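Local coordinates for protein beta-1,4-exocellulase (PDB 4B4H) that hydrolyses the beta-1,4 linkages of cellulose as a cellobiohydrolase, the chain being the glycoside hydrolase family 6 catalytic domain of a longer protein, at residues A[67-73]-A[121-127]; A[171-176]-A[212-218]. All coordinates share one frame; numbering follows the deposited sequence. Where two conformers were deposited one is given.

Contact 1. Residues A[67-73]-A[121-127]; sequences VRQSGGD and FADYENL
Val67 lays its CG2 methyl obliquely against the ring of Tyr124, 3.6 Å from CD2. The same methyl meets the ring edge of Phe121, 4.1 Å from CD2, and CD2 of Leu127 on the strand that follows, so one branch of the valine joins three side chains of 121-127. With CG anti to the backbone N (chi1 177°), Tyr124 extends its ring to the last turn of helix 59-70, and its OH donates a hydrogen bond to Ser70 OG. At 2.4 Å between Tyr124 OH and Ser70 OG this bond is very short, and its exact length is doubtful. Ser70 OG in turn donates to Val67 O (2.7 Å), in the carbonyl plane and on a lone pair. It also accepts from Gly72 N in an almost straight (170°) but long bond, an ST turn that starts on the last helical residue. Gly72 CA also lies at the edge of the Tyr124 ring, 3.1 Å from its OH. The type I' turn 70-73 then presents Gly72 O to Asn126 ND2 at 2.6 Å, with the oxygen near the amide plane of Asn126. The carboxylate of Asp73, which follows Gly72, forms a salt bridge with Lys11. The contact joins two neighbouring helix-to-strand connections of the family 6 alpha/beta barrel, those leading into parallel strands 75-81 and 127-133. Donating to Val67 O probably sets the rotation of the Ser70 hydroxyl, with Tyr124 OH and Gly72 N approaching its oxygen, while the tyrosine and asparagine tie the turn to the next connection through its polar atoms.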
# COMPACT_ATOMS: atom_id res chain seq x y z
N VAL A 67 -8.80 -2.24 -22.16
CA VAL A 67 -9.99 -2.37 -23.02
C VAL A 67 -9.81 -3.57 -23.96
O VAL A 67 -10.68 -4.44 -24.06
CB VAL A 67 -10.27 -1.06 -23.80
CG1 VAL A 67 -11.22 -1.29 -24.96
CG2 VAL A 67 -10.85 -0.02 -22.87
N ARG A 68 -8.65 -3.63 -24.61
CA ARG A 68 -8.33 -4.75 -25.48
C ARG A 68 -8.40 -6.09 -24.75
O ARG A 68 -9.02 -7.03 -25.25
CB ARG A 68 -6.97 -4.53 -26.13
CG ARG A 68 -6.54 -5.60 -27.12
CD ARG A 68 -5.22 -5.22 -27.77
NE ARG A 68 -5.39 -4.15 -28.74
CZ ARG A 68 -5.19 -2.85 -28.51
NH1 ARG A 68 -4.79 -2.43 -27.31
NH2 ARG A 68 -5.39 -1.97 -29.48
N GLN A 69 -7.82 -6.16 -23.55
CA GLN A 69 -7.83 -7.40 -22.77
C GLN A 69 -9.22 -7.82 -22.29
O GLN A 69 -9.44 -8.99 -21.99
CB GLN A 69 -6.90 -7.30 -21.56
CG GLN A 69 -5.43 -7.20 -21.89
CD GLN A 69 -4.56 -6.99 -20.65
OE1 GLN A 69 -4.98 -7.24 -19.52
NE2 GLN A 69 -3.36 -6.49 -20.87
N SER A 70 -10.15 -6.86 -22.22
CA SER A 70 -11.50 -7.10 -21.71
C SER A 70 -12.35 -7.95 -22.65
O SER A 70 -13.13 -8.77 -22.19
CB SER A 70 -12.22 -5.78 -21.42
OG SER A 70 -12.77 -5.19 -22.58
N GLY A 71 -12.19 -7.75 -23.95
CA GLY A 71 -12.99 -8.46 -24.96
C GLY A 71 -14.47 -8.13 -24.95
O GLY A 71 -15.25 -8.74 -25.67
N GLY A 72 -14.87 -7.15 -24.14
CA GLY A 72 -16.28 -6.80 -24.01
C GLY A 72 -16.90 -7.20 -22.69
O GLY A 72 -18.00 -6.74 -22.37
N ASP A 73 -16.21 -8.06 -21.93
CA ASP A 73 -16.65 -8.47 -20.59
C ASP A 73 -16.01 -7.56 -19.54
O ASP A 73 -15.03 -6.87 -19.85
CB ASP A 73 -16.23 -9.92 -20.32
CG ASP A 73 -16.81 -10.90 -21.32
OD1 ASP A 73 -18.06 -10.99 -21.42
OD2 ASP A 73 -16.02 -11.59 -22.00
N PHE A 121 -12.61 7.19 -20.98
CA PHE A 121 -12.85 5.76 -20.88
C PHE A 121 -14.17 5.34 -20.21
O PHE A 121 -14.54 4.17 -20.25
CB PHE A 121 -11.61 5.07 -20.29
CG PHE A 121 -10.43 5.06 -21.24
CD1 PHE A 121 -9.57 6.16 -21.34
CD2 PHE A 121 -10.22 3.97 -22.09
CE1 PHE A 121 -8.51 6.15 -22.23
CE2 PHE A 121 -9.17 3.97 -22.99
CZ PHE A 121 -8.30 5.05 -23.06
N ALA A 122 -14.90 6.30 -19.64
CA ALA A 122 -16.19 6.04 -19.02
C ALA A 122 -17.20 5.51 -20.03
O ALA A 122 -18.19 4.88 -19.65
CB ALA A 122 -16.73 7.30 -18.36
N ASP A 123 -16.93 5.77 -21.30
CA ASP A 123 -17.78 5.33 -22.41
C ASP A 123 -17.81 3.81 -22.59
O ASP A 123 -18.71 3.27 -23.22
CB ASP A 123 -17.39 6.03 -23.72
CG ASP A 123 -16.01 5.62 -24.26
OD1 ASP A 123 -15.14 5.15 -23.49
OD2 ASP A 123 -15.81 5.79 -25.48
N TYR A 124 -16.81 3.12 -22.02
CA TYR A 124 -16.80 1.67 -22.03
C TYR A 124 -17.27 1.13 -20.69
O TYR A 124 -16.54 1.18 -19.69
CB TYR A 124 -15.42 1.13 -22.41
CG TYR A 124 -15.33 -0.38 -22.35
CD1 TYR A 124 -16.39 -1.18 -22.80
CD2 TYR A 124 -14.19 -1.01 -21.87
CE1 TYR A 124 -16.32 -2.56 -22.74
CE2 TYR A 124 -14.10 -2.40 -21.81
CZ TYR A 124 -15.17 -3.16 -22.26
OH TYR A 124 -15.09 -4.54 -22.21
N GLU A 125 -18.49 0.60 -20.68
CA GLU A 125 -19.20 0.24 -19.45
C GLU A 125 -18.51 -0.86 -18.65
O GLU A 125 -18.54 -0.85 -17.42
CB GLU A 125 -20.64 -0.19 -19.75
CG GLU A 125 -21.49 -0.41 -18.50
CD GLU A 125 -21.72 0.87 -17.72
OE1 GLU A 125 -22.17 1.86 -18.32
OE2 GLU A 125 -21.45 0.88 -16.50
N ASN A 126 -17.89 -1.80 -19.35
CA ASN A 126 -17.34 -2.97 -18.68
C ASN A 126 -15.90 -2.79 -18.19
O ASN A 126 -15.29 -3.75 -17.74
CB ASN A 126 -17.50 -4.22 -19.56
CG ASN A 126 -18.85 -4.92 -19.37
OD1 ASN A 126 -19.48 -4.79 -18.32
ND2 ASN A 126 -19.28 -5.68 -20.37
N LEU A 127 -15.35 -1.58 -18.29
CA LEU A 127 -14.05 -1.28 -17.70
C LEU A 127 -14.24 -0.71 -16.30
O LEU A 127 -14.99 0.25 -16.11
CB LEU A 127 -13.23 -0.31 -18.55
CG LEU A 127 -11.83 0.04 -18.04
CD1 LEU A 127 -10.93 -1.19 -18.02
CD2 LEU A 127 -11.24 1.16 -18.86

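Contact 2. Residues A[171-176]-A[212-218]; sequences LRKLGE and SGSTVDY
Arg172 hydrogen-bonds side-on to the backbone of Ser212. Its NE reaches Ser212 O at 2.8 Å in the straighter of two bonds. Its NH2 reaches the same Ser212 O at 3.1 Å. The oxygen sits within a few degrees of the guanidinium plane, at its edge. Extended through chi1 and chi2, the arginine chain carries CD alongside Gly213 O; the bend at chi3 (60°) then turns NE onto Ser212 O. The hydroxyl of Ser212 is bonded to Asn165 O farther back on helix 162-175. A water adds a second polar link, donating to Glu176 OE2 and lying 2.7 Å from Tyr218 OH. Together these bonds attach the end of helix 162-175 to the connection between helix 198-209 and strand 221-224; in the family 6 barrel the two elements lead into adjacent parallel strands, 180-185 and 221-224. Van der Waals packing centres on Tyr218. One face of its ring rests over Arg172 CA, 4.0 Å from CD2, while CD1 lies 3.7 Å from Gly175 C. Tyr218 CB packs 3.5 Å from Leu171 O, beside Gly175, where the lack of a side chain lets the backbones close to 4.7 Å between Gly175 CA and Tyr218 CA. Leu171 works on the buried side of the helix: its CB touches Ser214 OG at 3.4 Å and its CD2 lies against Tyr218 O. That serine hydroxyl is hydrogen-bonded to Ala209 O, and Tyr218 O is bonded to Asn182 of strand 180-185.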
# COMPACT_ATOMS: atom_id res chain seq x y z
N LEU A 171 -10.73 12.53 -4.60
CA LEU A 171 -11.95 11.76 -4.39
C LEU A 171 -13.07 12.34 -5.22
O LEU A 171 -13.79 11.61 -5.88
CB LEU A 171 -12.33 11.73 -2.92
CG LEU A 171 -11.44 10.80 -2.10
CD1 LEU A 171 -11.70 11.06 -0.63
CD2 LEU A 171 -11.76 9.35 -2.45
N ARG A 172 -13.23 13.66 -5.19
CA ARG A 172 -14.32 14.25 -5.96
C ARG A 172 -14.12 14.12 -7.47
O ARG A 172 -15.05 13.77 -8.20
CB ARG A 172 -14.52 15.72 -5.61
CG ARG A 172 -15.52 16.40 -6.54
CD ARG A 172 -16.09 17.70 -5.98
NE ARG A 172 -15.05 18.69 -5.72
CZ ARG A 172 -14.52 19.52 -6.62
NH1 ARG A 172 -14.92 19.53 -7.90
NH2 ARG A 172 -13.56 20.36 -6.20
N LYS A 173 -12.92 14.46 -7.94
CA LYS A 173 -12.66 14.49 -9.38
C LYS A 173 -12.76 13.11 -10.00
O LYS A 173 -13.35 12.94 -11.07
CB LYS A 173 -11.28 15.11 -9.67
CG LYS A 173 -11.15 16.63 -9.51
CD LYS A 173 -12.14 17.46 -10.32
CE LYS A 173 -11.91 17.40 -11.82
NZ LYS A 173 -12.73 18.42 -12.53
N LEU A 174 -12.19 12.13 -9.32
CA LEU A 174 -12.20 10.77 -9.83
C LEU A 174 -13.53 10.12 -9.47
O LEU A 174 -14.08 9.37 -10.25
CB LEU A 174 -11.01 9.97 -9.30
CG LEU A 174 -9.62 10.56 -9.53
CD1 LEU A 174 -8.54 9.56 -9.16
CD2 LEU A 174 -9.43 11.04 -10.97
N GLY A 175 -14.05 10.45 -8.29
CA GLY A 175 -15.33 9.88 -7.83
C GLY A 175 -16.54 10.25 -8.67
O GLY A 175 -17.52 9.50 -8.71
N GLU A 176 -16.52 11.41 -9.32
CA GLU A 176 -17.62 11.76 -10.23
C GLU A 176 -17.71 10.77 -11.41
O GLU A 176 -18.82 10.45 -11.88
CB GLU A 176 -17.49 13.21 -10.71
CG GLU A 176 -17.86 14.21 -9.63
CD GLU A 176 -17.34 15.62 -9.90
OE1 GLU A 176 -16.69 15.83 -10.93
OE2 GLU A 176 -17.58 16.51 -9.06
N SER A 212 -12.78 19.57 0.22
CA SER A 212 -12.69 19.96 -1.21
C SER A 212 -13.91 19.62 -2.05
O SER A 212 -13.80 19.42 -3.27
CB SER A 212 -11.45 19.35 -1.86
OG SER A 212 -10.28 19.66 -1.14
N GLY A 213 -15.07 19.53 -1.40
CA GLY A 213 -16.32 19.23 -2.10
C GLY A 213 -16.68 17.76 -2.12
O GLY A 213 -17.75 17.40 -2.59
N SER A 214 -15.80 16.90 -1.62
CA SER A 214 -16.06 15.46 -1.57
C SER A 214 -17.12 15.09 -0.52
O SER A 214 -17.44 15.88 0.39
CB SER A 214 -14.75 14.70 -1.35
OG SER A 214 -14.93 13.28 -1.35
N THR A 215 -17.73 13.91 -0.70
CA THR A 215 -18.58 13.30 0.33
C THR A 215 -18.13 11.86 0.46
O THR A 215 -17.35 11.38 -0.38
CB THR A 215 -20.10 13.32 0.02
OG1 THR A 215 -20.39 12.37 -1.01
CG2 THR A 215 -20.59 14.70 -0.39
N VAL A 216 -18.59 11.16 1.50
CA VAL A 216 -18.33 9.71 1.66
C VAL A 216 -18.82 8.90 0.46
O VAL A 216 -18.33 7.81 0.21
CB VAL A 216 -18.91 9.15 2.98
CG1 VAL A 216 -18.32 9.87 4.19
CG2 VAL A 216 -20.45 9.18 2.99
N ASP A 217 -19.77 9.46 -0.29
CA ASP A 217 -20.29 8.82 -1.49
C ASP A 217 -19.28 8.72 -2.65
O ASP A 217 -19.55 8.08 -3.67
CB ASP A 217 -21.58 9.52 -1.92
CG ASP A 217 -22.76 9.22 -0.97
OD1 ASP A 217 -23.04 8.03 -0.73
OD2 ASP A 217 -23.42 10.15 -0.47
N TYR A 218 -18.11 9.36 -2.49
CA TYR A 218 -17.01 9.21 -3.45
C TYR A 218 -15.94 8.21 -2.98
O TYR A 218 -14.92 8.02 -3.65
CB TYR A 218 -16.36 10.56 -3.77
CG TYR A 218 -17.33 11.56 -4.36
CD1 TYR A 218 -18.15 11.22 -5.44
CD2 TYR A 218 -17.43 12.83 -3.82
CE1 TYR A 218 -19.03 12.15 -5.97
CE2 TYR A 218 -18.31 13.76 -4.33
CZ TYR A 218 -19.11 13.42 -5.41
OH TYR A 218 -19.98 14.36 -5.89
O HOH W 1 -19.40 16.88 -6.77

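Overall arrangement
Contacts 1 and 2 follow in series along the chain and sit on successive strand pairs of one sheet, since strand 127-133, entered from contact 1, and strand 180-185, entered from contact 2, are themselves paired in parallel. Their centres are 23 Å apart and their nearest atoms about 8 Å, without touching. Asn179, just beyond helix 162-175, sends weak hydrogen bonds to Phe121 O and Leu127 O, and Lys173 packs on helix 103-121. Both contacts lie where strands begin, whereas the predicted active-site residues Asp88 and Asp136 follow the far ends of strands 75-81 and 127-133. The Tyr218 side chain is about 12 Å from that of calcium-site Asp281, no calcium being bound here.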